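Local atomic coordinates of mialostatin (Ixodes ricinus, PDB entry 6ZTK), a protein that inhibits cysteine cathepsins of the tick midgut and of the host, and so restrains the digestion of blood proteins. Residues R58-V70 / K81-I93. Residues are numbered along the deposited sequence; the frame is centred on the assembly and turned at random.
Sequences REYYDTVLELLEV and KLKFTTTQSTCKI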
# COMPACT_ATOMS: atom_id res chain seq x y z
N ARG A 58 -1.94 4.29 -15.24
CA ARG A 58 -0.73 4.96 -14.75
C ARG A 58 0.41 4.77 -15.73
O ARG A 58 0.39 3.81 -16.52
CB ARG A 58 -0.28 4.39 -13.40
CG ARG A 58 -1.25 4.58 -12.23
CD ARG A 58 -0.72 3.79 -11.05
NE ARG A 58 -1.41 4.04 -9.79
CZ ARG A 58 -2.59 3.57 -9.45
NH1 ARG A 58 -3.23 2.72 -10.22
NH2 ARG A 58 -3.11 3.88 -8.27
N GLU A 59 1.39 5.66 -15.71
CA GLU A 59 2.72 5.42 -16.33
C GLU A 59 3.70 4.95 -15.27
O GLU A 59 4.51 4.04 -15.51
CB GLU A 59 3.21 6.71 -16.98
CG GLU A 59 4.66 6.60 -17.40
CD GLU A 59 5.22 7.77 -18.17
OE1 GLU A 59 4.56 8.83 -18.16
OE2 GLU A 59 6.30 7.59 -18.74
N TYR A 60 3.62 5.55 -14.09
CA TYR A 60 4.51 5.27 -12.97
C TYR A 60 3.80 4.53 -11.84
O TYR A 60 2.63 4.85 -11.55
CB TYR A 60 5.13 6.55 -12.38
CG TYR A 60 5.97 7.35 -13.33
CD1 TYR A 60 5.43 8.33 -14.14
CD2 TYR A 60 7.31 7.10 -13.38
CE1 TYR A 60 6.23 9.06 -15.01
CE2 TYR A 60 8.13 7.83 -14.24
CZ TYR A 60 7.58 8.81 -15.04
OH TYR A 60 8.42 9.51 -15.88
N TYR A 61 4.50 3.59 -11.19
CA TYR A 61 4.04 3.12 -9.88
C TYR A 61 3.85 4.30 -8.92
O TYR A 61 4.70 5.22 -8.91
CB TYR A 61 4.94 2.07 -9.25
CG TYR A 61 4.91 0.73 -9.93
CD1 TYR A 61 3.84 -0.13 -9.76
CD2 TYR A 61 5.97 0.31 -10.70
CE1 TYR A 61 3.83 -1.39 -10.36
CE2 TYR A 61 5.99 -0.92 -11.32
CZ TYR A 61 4.90 -1.77 -11.15
OH TYR A 61 4.89 -3.00 -11.79
N ASP A 62 2.78 4.26 -8.12
CA ASP A 62 2.83 5.04 -6.86
C ASP A 62 3.81 4.42 -5.89
O ASP A 62 4.16 3.21 -5.97
CB ASP A 62 1.43 5.15 -6.26
CG ASP A 62 0.58 6.05 -7.09
OD1 ASP A 62 1.11 7.06 -7.67
OD2 ASP A 62 -0.63 5.64 -7.24
N THR A 63 4.16 5.18 -4.83
CA THR A 63 4.84 4.63 -3.69
C THR A 63 4.23 5.20 -2.41
O THR A 63 3.44 6.15 -2.51
CB THR A 63 6.37 4.82 -3.76
OG1 THR A 63 6.98 4.03 -2.75
CG2 THR A 63 6.80 6.27 -3.60
N VAL A 64 4.49 4.54 -1.32
CA VAL A 64 3.97 4.91 0.03
C VAL A 64 4.82 6.02 0.62
O VAL A 64 6.09 5.85 0.71
CB VAL A 64 3.93 3.72 0.97
CG1 VAL A 64 3.30 4.13 2.29
CG2 VAL A 64 3.16 2.54 0.40
N LEU A 65 4.16 7.09 1.07
CA LEU A 65 4.86 8.11 1.92
C LEU A 65 4.73 7.79 3.39
O LEU A 65 5.77 7.67 4.10
CB LEU A 65 4.30 9.49 1.62
CG LEU A 65 4.65 10.10 0.29
CD1 LEU A 65 3.89 11.39 0.07
CD2 LEU A 65 6.17 10.35 0.18
N GLU A 66 3.53 7.56 3.89
CA GLU A 66 3.33 7.30 5.32
C GLU A 66 2.19 6.30 5.51
O GLU A 66 1.11 6.51 4.91
CB GLU A 66 2.99 8.61 6.02
CG GLU A 66 2.84 8.50 7.50
CD GLU A 66 2.62 9.83 8.21
OE1 GLU A 66 2.46 10.86 7.51
OE2 GLU A 66 2.48 9.81 9.45
N LEU A 67 2.42 5.32 6.38
CA LEU A 67 1.32 4.45 6.86
C LEU A 67 0.67 5.19 8.01
O LEU A 67 1.33 5.46 9.06
CB LEU A 67 1.88 3.09 7.23
CG LEU A 67 0.87 2.07 7.74
CD1 LEU A 67 -0.22 1.78 6.71
CD2 LEU A 67 1.57 0.79 8.12
N LEU A 68 -0.60 5.48 7.86
CA LEU A 68 -1.36 6.25 8.86
C LEU A 68 -2.04 5.37 9.87
O LEU A 68 -2.15 5.77 11.04
CB LEU A 68 -2.39 7.12 8.16
CG LEU A 68 -1.86 8.14 7.17
CD1 LEU A 68 -3.00 8.78 6.44
CD2 LEU A 68 -1.03 9.22 7.88
N GLU A 69 -2.65 4.27 9.41
CA GLU A 69 -3.51 3.43 10.25
C GLU A 69 -3.42 1.99 9.76
O GLU A 69 -3.35 1.77 8.57
CB GLU A 69 -4.96 3.87 10.26
CG GLU A 69 -5.85 3.16 11.24
CD GLU A 69 -7.29 3.69 11.30
OE1 GLU A 69 -7.65 4.64 10.51
OE2 GLU A 69 -8.09 3.06 12.06
N VAL A 70 -3.43 1.08 10.73
CA VAL A 70 -3.49 -0.38 10.46
C VAL A 70 -4.53 -0.99 11.36
O VAL A 70 -4.46 -0.77 12.58
CB VAL A 70 -2.16 -1.07 10.73
CG1 VAL A 70 -2.26 -2.58 10.50
CG2 VAL A 70 -1.09 -0.49 9.89
N LYS A 81 -6.32 -3.96 7.13
CA LYS A 81 -6.93 -2.76 6.53
C LYS A 81 -5.94 -1.62 6.76
O LYS A 81 -5.69 -1.27 7.94
CB LYS A 81 -8.31 -2.45 7.12
CG LYS A 81 -8.94 -1.22 6.52
CD LYS A 81 -10.36 -1.03 7.06
CE LYS A 81 -10.95 0.26 6.52
NZ LYS A 81 -12.26 0.56 7.15
N LEU A 82 -5.34 -1.14 5.68
CA LEU A 82 -4.23 -0.15 5.73
C LEU A 82 -4.71 1.17 5.17
O LEU A 82 -5.29 1.21 4.07
CB LEU A 82 -3.07 -0.69 4.90
CG LEU A 82 -2.61 -2.09 5.24
CD1 LEU A 82 -1.49 -2.49 4.27
CD2 LEU A 82 -2.12 -2.18 6.64
N LYS A 83 -4.37 2.25 5.88
CA LYS A 83 -4.61 3.61 5.36
C LYS A 83 -3.29 4.34 5.25
O LYS A 83 -2.56 4.33 6.23
CB LYS A 83 -5.55 4.39 6.27
CG LYS A 83 -5.87 5.78 5.75
CD LYS A 83 -6.69 6.55 6.79
CE LYS A 83 -6.97 7.96 6.32
NZ LYS A 83 -7.73 8.71 7.37
N PHE A 84 -2.95 4.81 4.07
CA PHE A 84 -1.61 5.36 3.84
C PHE A 84 -1.65 6.41 2.77
O PHE A 84 -2.50 6.40 1.88
CB PHE A 84 -0.66 4.20 3.47
CG PHE A 84 -1.14 3.31 2.37
CD1 PHE A 84 -0.87 3.55 1.03
CD2 PHE A 84 -1.90 2.23 2.72
CE1 PHE A 84 -1.36 2.73 0.02
CE2 PHE A 84 -2.42 1.42 1.73
CZ PHE A 84 -2.14 1.67 0.38
N THR A 85 -0.71 7.34 2.81
CA THR A 85 -0.56 8.34 1.75
C THR A 85 0.38 7.82 0.65
O THR A 85 1.31 7.05 0.98
CB THR A 85 -0.05 9.68 2.33
OG1 THR A 85 1.16 9.41 3.04
CG2 THR A 85 -1.09 10.29 3.21
N THR A 86 0.15 8.23 -0.57
CA THR A 86 0.95 7.85 -1.73
C THR A 86 1.38 9.10 -2.52
O THR A 86 0.74 10.17 -2.41
CB THR A 86 0.26 6.83 -2.66
OG1 THR A 86 -0.87 7.43 -3.30
CG2 THR A 86 -0.14 5.60 -1.89
N THR A 87 2.33 8.91 -3.40
CA THR A 87 2.75 9.91 -4.40
C THR A 87 3.37 9.14 -5.56
O THR A 87 3.70 7.96 -5.37
CB THR A 87 3.74 10.89 -3.73
OG1 THR A 87 3.78 12.10 -4.52
CG2 THR A 87 5.07 10.28 -3.46
N GLN A 88 3.49 9.81 -6.70
CA GLN A 88 4.07 9.17 -7.90
C GLN A 88 5.50 8.76 -7.59
O GLN A 88 6.29 9.59 -7.04
CB GLN A 88 3.98 10.14 -9.07
CG GLN A 88 4.37 9.54 -10.41
CD GLN A 88 4.19 10.56 -11.51
OE1 GLN A 88 3.05 10.86 -11.92
NE2 GLN A 88 5.29 11.11 -11.97
N SER A 89 5.89 7.53 -7.94
CA SER A 89 7.29 7.08 -7.83
C SER A 89 8.01 7.38 -9.15
O SER A 89 7.38 7.77 -10.12
CB SER A 89 7.47 5.61 -7.51
OG SER A 89 7.35 4.81 -8.70
N THR A 90 9.30 7.14 -9.14
CA THR A 90 10.15 7.28 -10.36
C THR A 90 10.17 6.02 -11.20
O THR A 90 10.88 6.04 -12.22
CB THR A 90 11.57 7.66 -9.94
OG1 THR A 90 12.09 6.64 -9.10
CG2 THR A 90 11.57 9.02 -9.27
N CYS A 91 9.50 4.95 -10.79
CA CYS A 91 9.53 3.65 -11.52
C CYS A 91 8.45 3.64 -12.61
O CYS A 91 7.23 3.67 -12.29
CB CYS A 91 9.26 2.48 -10.63
SG CYS A 91 10.63 1.98 -9.56
N LYS A 92 8.84 3.56 -13.89
CA LYS A 92 7.89 3.38 -15.00
C LYS A 92 7.43 1.92 -14.99
O LYS A 92 8.23 1.01 -15.00
CB LYS A 92 8.54 3.72 -16.35
CG LYS A 92 8.75 5.19 -16.52
CD LYS A 92 9.46 5.52 -17.79
CE LYS A 92 9.64 7.01 -17.95
NZ LYS A 92 10.38 7.29 -19.20
N ILE A 93 6.12 1.70 -15.01
CA ILE A 93 5.59 0.31 -14.93
C ILE A 93 6.01 -0.53 -16.16
O ILE A 93 6.32 -1.70 -16.02
CB ILE A 93 4.07 0.44 -14.84
CG1 ILE A 93 3.66 1.08 -13.52
CG2 ILE A 93 3.38 -0.92 -15.05
CD1 ILE A 93 2.26 1.66 -13.53
O HOH W 1 6.67 -3.29 -13.75
O HOH W 2 -2.13 5.41 -4.95
O HOH W 3 1.79 11.57 4.68
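Y60, Y61 and I93 bury the most surface where strands 60-74 and 78-92 pair as an antiparallel hairpin. I93 lays CG1 over one face of the Y61 ring, a CH-pi contact 3.6 Å from the centroid and only 6° off the ring normal. A branched aliphatic side chain suits this place because it offers CG1 to the ring while CD1 reaches on to R58 CB. The phenol hydroxyl is satisfied by water: Y61 OH donates to a water that in turn donates to I93 O. With CG anti to its own carbonyl carbon (chi1 -61°), the Y60 ring lies between Q88 and K92. The Q88 amide runs almost parallel to that ring, 13° apart, with NE2 3.5 Å from Y60 CD1, and the extended K92 lies alongside, its CG 3.5 Å from Y60 CE2. Both chains are long enough to reach the ring, K92 with its methylenes and Q88 with its flat amide.

Between Y60 and D62 the register slips by two residues, a beta bulge. S89 fills the bulge with bonds: its N and OG both donate to Y61 O, the hydroxyl at 2.7 Å from above the carbonyl plane, while OG accepts from C91 N in an ST turn. Serine is small enough to double back on the backbone in this way. C91 itself is tied to C104 by a disulfide. A classic bulge follows farther on, where L68 N and E69 N share K83 O.

Between and past these bulges, V64, L67, V70, L82 and F84 turn apolar groups to one face, and V64 and L67 touch helix 41-52, the helix that the cystatin sheet wraps around. Strand 34-36 pairs beside V70, and strand 113-122 flanks L82 and F84.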